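Local coordinates for protein Ulp1-like SUMO protease (Chaetomium thermophilum, PDB 6DG4) that probably cleaves SUMO from its conjugates and precursors as a cysteine protease of the Ulp1 family, the chain being its C-terminal catalytic domain, at residues Val142-Gly146 against Arg147-Ser151; Lys166-Leu169 against Leu170-Val173. All coordinates share one frame; numbering follows the deposited sequence. Where two conformers were deposited one is given.

Contact 1 of 2, residues Val142-Gly146 against Arg147-Ser151; sequences VIRPG and RRTVS
Arg147, in one of its two modelled conformers, lies over one face of the Arg144 guanidinium, its NE 3.1 Å above the plane and off-centre, near the edge of the group. The two side chains run side by side, their guanidinium planes 29° apart, and Arg147 CD approaches Arg144 NH1 to 3.3 Å. Two cationic groups so close probably repel, but each has a polar partner: Arg144 NH1 donates to Ser2 O and to a water, and Arg147 NH1, in this conformer, to a bound glycerol, probably from the crystallisation liquor. The edge of the Arg148 guanidinium meets Pro145 O, with NH1 donating over 2.8 Å to that oxygen; a bend at chi2 (-68°) folds the chain back to reach it. Gly146 CA lies at the same guanidinium's edge.

Thr149 lies alongside Arg144, its OG1 3.5 Å from Arg144 CB. That hydroxyl sits between the backbone N and the carbonyl carbon (chi1 64°), where it meets two waters, one held by Arg144 NH1, the other donating to Val142 O and to Ser151 OG, which is also hydrogen-bonded to Val189 O. A leucine in place of Arg144 would probably leave Ser2 O without this donor, the bridging water without its arginine partner and Arg147 without the flat surface it lies over. On the other face of the sheet, Ile143 CG1 lies 4.1 Å from Val150 CG1.

The backbones pair antiparallel, with Val142-Ser151 and Arg144-Thr149 as hydrogen-bonded pairs. Thr149 N reaches Arg144 O over 3.3 Å from above the carbonyl plane. Arg144 stands opposite two residues, Arg148 and Thr149, and Arg148 has positive phi: this is a beta hairpin closed by a G1 beta bulge, within the central mixed sheet of the Ulp1 catalytic domain.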
loop_
_atom_site.group_PDB
_atom_site.type_symbol
_atom_site.label_atom_id
_atom_site.label_comp_id
_atom_site.label_asym_id
_atom_site.label_seq_id
_atom_site.Cartn_x
_atom_site.Cartn_y
_atom_site.Cartn_z
ATOM N N VAL A 142 4.875 4.203 6.242
ATOM C CA VAL A 142 3.668 3.954 7.018
ATOM C C VAL A 142 3.725 4.847 8.245
ATOM O O VAL A 142 4.662 4.752 9.045
ATOM C CB VAL A 142 3.538 2.479 7.434
ATOM C CG1 VAL A 142 2.224 2.241 8.184
ATOM C CG2 VAL A 142 3.628 1.570 6.221
ATOM N N ILE A 143 2.740 5.713 8.390
ATOM C CA ILE A 143 2.566 6.482 9.611
ATOM C C ILE A 143 1.413 5.850 10.375
ATOM O O ILE A 143 0.367 5.535 9.789
ATOM C CB ILE A 143 2.300 7.965 9.307
ATOM C CG1 ILE A 143 3.457 8.560 8.495
ATOM C CG2 ILE A 143 2.097 8.741 10.604
ATOM C CD1 ILE A 143 3.185 9.966 7.958
ATOM N N ARG A 144 1.611 5.632 11.671
ATOM C CA ARG A 144 0.597 5.029 12.536
ATOM C C ARG A 144 0.286 6.044 13.627
ATOM O O ARG A 144 0.922 6.043 14.694
ATOM C CB ARG A 144 1.086 3.698 13.094
ATOM C CG ARG A 144 1.451 2.695 12.003
ATOM C CD ARG A 144 2.053 1.435 12.584
ATOM N NE ARG A 144 1.035 0.440 12.879
ATOM C CZ ARG A 144 1.217 -0.621 13.654
ATOM N NH1 ARG A 144 2.371 -0.798 14.285
ATOM N NH2 ARG A 144 0.229 -1.496 13.806
ATOM N N PRO A 145 -0.668 6.951 13.393
ATOM C CA PRO A 145 -0.848 8.070 14.334
ATOM C C PRO A 145 -1.245 7.658 15.739
ATOM O O PRO A 145 -0.798 8.292 16.701
ATOM C CB PRO A 145 -1.924 8.925 13.648
ATOM C CG PRO A 145 -1.706 8.646 12.178
ATOM C CD PRO A 145 -1.432 7.163 12.148
ATOM N N GLY A 146 -2.087 6.636 15.896
ATOM C CA GLY A 146 -2.453 6.199 17.234
ATOM C C GLY A 146 -1.269 5.679 18.020
ATOM O O GLY A 146 -1.259 5.739 19.254
ATOM N N ARG A 147 -0.262 5.152 17.327
ATOM C CA ARG A 147 0.951 4.659 17.961
ATOM C C ARG A 147 2.045 5.708 18.037
ATOM O O ARG A 147 3.065 5.473 18.694
ATOM C CB ARG A 147 1.459 3.437 17.200
ATOM C CG ARG A 147 0.459 2.310 17.274
ATOM C CD ARG A 147 0.937 1.044 16.652
ATOM N NE ARG A 147 -0.193 0.144 16.482
ATOM C CZ ARG A 147 -0.614 -0.726 17.392
ATOM N NH1 ARG A 147 0.000 -0.846 18.563
ATOM N NH2 ARG A 147 -1.659 -1.489 17.118
ATOM N N ARG A 148 1.846 6.853 17.390
ATOM C CA ARG A 148 2.846 7.912 17.325
ATOM C C ARG A 148 4.144 7.387 16.711
ATOM O O ARG A 148 5.240 7.659 17.202
ATOM C CB ARG A 148 3.097 8.571 18.685
ATOM C CG ARG A 148 1.849 8.957 19.475
ATOM C CD ARG A 148 1.029 10.087 18.850
ATOM N NE ARG A 148 0.069 10.579 19.829
ATOM C CZ ARG A 148 -1.140 10.070 20.040
ATOM N NH1 ARG A 148 -1.579 9.059 19.318
ATOM N NH2 ARG A 148 -1.907 10.571 20.998
ATOM N N THR A 149 4.022 6.645 15.610
ATOM C CA THR A 149 5.204 6.133 14.935
ATOM C C THR A 149 5.197 6.471 13.453
ATOM O O THR A 149 4.144 6.629 12.825
ATOM C CB THR A 149 5.382 4.610 15.094
ATOM O OG1 THR A 149 4.297 3.912 14.468
ATOM C CG2 THR A 149 5.469 4.241 16.562
ATOM N N VAL A 150 6.404 6.566 12.907
ATOM C CA VAL A 150 6.619 6.580 11.470
ATOM C C VAL A 150 7.544 5.421 11.132
ATOM O O VAL A 150 8.412 5.044 11.927
ATOM C CB VAL A 150 7.209 7.910 10.956
ATOM C CG1 VAL A 150 6.339 9.094 11.391
ATOM C CG2 VAL A 150 8.649 8.091 11.430
ATOM N N SER A 151 7.368 4.873 9.932
ATOM C CA SER A 151 8.172 3.751 9.483
ATOM C C SER A 151 8.399 3.851 7.984
ATOM O O SER A 151 7.581 4.407 7.245
ATOM C CB SER A 151 7.502 2.400 9.768
ATOM O OG SER A 151 7.193 2.245 11.143
HETATM O O HOH W 1 4.874 3.521 11.807
HETATM O O HOH W 2 4.134 1.230 15.264
#

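Contact 2 of 2, residues Lys166-Leu169 against Leu170-Val173; sequences KAKL and LELV
Lys168 and Glu171 cross obliquely, one turn apart on the helix, and meet chiefly through water. Their charged ends, Lys168 NZ and Glu171 OE1, stay 5.0 Å apart, too far for a direct salt bridge, and one water spans them: it accepts from the ammonium and donates to OE1 over a short 2.5 Å. The lysine bends at chi4 (-62°), turning NZ out of the line of its otherwise extended chain. A second water donates to Lys168 O and, weakly, to OE1. Glu171 CG, anti to its own carbonyl carbon, lies back over the preceding turn, 3.2 Å from Ala167 O.

This is the regular alpha-helical pattern, with i to i+4 bonds from Leu170 N to Lys166 O through Val173 N to Leu169 O, in the helix of a beta-alpha-beta unit between strands 149-153 and 187-188.

Leu170 and Val173 lean on the carbonyls one turn earlier. Leu170 CG rests 3.6 Å from Lys166 O, and Val173 CG2 comes to 3.3 Å from Leu169 O. Leu169 and Val173 pack on the sheet, at Ala141 and Ile143 respectively, while Leu172 turns to Phe96 and Pro105. Lys166 carries its ammonium to Glu163 and Asp190.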
loop_
_atom_site.group_PDB
_atom_site.type_symbol
_atom_site.label_atom_id
_atom_site.label_comp_id
_atom_site.label_asym_id
_atom_site.label_seq_id
_atom_site.Cartn_x
_atom_site.Cartn_y
_atom_site.Cartn_z
ATOM N N LYS A 166 12.602 8.638 7.122
ATOM C CA LYS A 166 12.015 8.765 8.452
ATOM C C LYS A 166 11.951 10.219 8.897
ATOM O O LYS A 166 10.941 10.663 9.456
ATOM C CB LYS A 166 12.827 7.962 9.464
ATOM C CG LYS A 166 12.747 6.465 9.287
ATOM C CD LYS A 166 13.871 5.807 10.085
ATOM C CE LYS A 166 13.802 4.310 10.038
ATOM N NZ LYS A 166 14.950 3.711 10.767
ATOM N N ALA A 167 13.034 10.970 8.691
ATOM C CA ALA A 167 13.037 12.374 9.087
ATOM C C ALA A 167 11.994 13.174 8.313
ATOM O O ALA A 167 11.335 14.057 8.878
ATOM C CB ALA A 167 14.429 12.965 8.887
ATOM N N LYS A 168 11.836 12.889 7.017
ATOM C CA LYS A 168 10.830 13.592 6.226
ATOM C C LYS A 168 9.422 13.257 6.695
ATOM O O LYS A 168 8.537 14.121 6.696
ATOM C CB LYS A 168 11.010 13.264 4.747
ATOM C CG LYS A 168 12.229 13.954 4.155
ATOM C CD LYS A 168 12.439 13.600 2.705
ATOM C CE LYS A 168 13.716 14.234 2.182
ATOM N NZ LYS A 168 13.668 15.717 2.244
ATOM N N LEU A 169 9.194 12.008 7.099
ATOM C CA LEU A 169 7.891 11.645 7.637
ATOM C C LEU A 169 7.596 12.406 8.926
ATOM O O LEU A 169 6.470 12.872 9.131
ATOM C CB LEU A 169 7.829 10.138 7.867
ATOM C CG LEU A 169 7.939 9.261 6.616
ATOM C CD1 LEU A 169 7.947 7.792 7.011
ATOM C CD2 LEU A 169 6.820 9.559 5.632
ATOM N N LEU A 170 8.581 12.523 9.820
ATOM C CA LEU A 170 8.354 13.261 11.059
ATOM C C LEU A 170 8.146 14.748 10.797
ATOM O O LEU A 170 7.358 15.392 11.500
ATOM C CB LEU A 170 9.510 13.034 12.033
ATOM C CG LEU A 170 9.524 11.640 12.663
ATOM C CD1 LEU A 170 10.869 11.350 13.309
ATOM C CD2 LEU A 170 8.424 11.496 13.705
ATOM N N GLU A 171 8.823 15.310 9.792
ATOM C CA GLU A 171 8.564 16.699 9.421
ATOM C C GLU A 171 7.123 16.874 8.955
ATOM O O GLU A 171 6.464 17.866 9.296
ATOM C CB GLU A 171 9.551 17.142 8.339
ATOM C CG GLU A 171 10.986 17.279 8.844
ATOM C CD GLU A 171 12.016 17.438 7.730
ATOM O OE1 GLU A 171 11.651 17.338 6.535
ATOM O OE2 GLU A 171 13.204 17.656 8.057
ATOM N N LEU A 172 6.610 15.907 8.191
ATOM C CA LEU A 172 5.225 15.960 7.739
ATOM C C LEU A 172 4.264 15.900 8.918
ATOM O O LEU A 172 3.294 16.666 8.984
ATOM C CB LEU A 172 4.963 14.805 6.770
ATOM C CG LEU A 172 3.526 14.619 6.280
ATOM C CD1 LEU A 172 3.070 15.818 5.464
ATOM C CD2 LEU A 172 3.425 13.345 5.458
ATOM N N VAL A 173 4.507 14.979 9.853
ATOM C CA VAL A 173 3.654 14.854 11.032
ATOM C C VAL A 173 3.631 16.164 11.814
ATOM O O VAL A 173 2.566 16.644 12.221
ATOM C CB VAL A 173 4.119 13.667 11.899
ATOM C CG1 VAL A 173 3.370 13.633 13.218
ATOM C CG2 VAL A 173 3.932 12.342 11.152
HETATM O O HOH W 3 8.992 16.433 4.697
HETATM O O HOH W 4 13.323 17.472 4.746
#

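Contacts 1 and 2 follow one another in the chain, strand 149-153 leading into helix 163-177, and their centres lie 11 Å apart. They meet through Val150, whose side chain leaves the sheet on the face that the helix covers: its CB is 3.9 Å from Leu169 CB, and its CG2 is 3.9 Å from Leu170 CG. Leu169 CD1 also reaches Ser151 O at 3.4 Å, and Val173 closes over both Val150 and Ile143. Arg144 and Thr149 of contact 1 project from the opposite face of the sheet, and Arg147 lies alongside Arg144. Within the peptidase domain, the two contacts therefore join a hairpin to the helix packed against it.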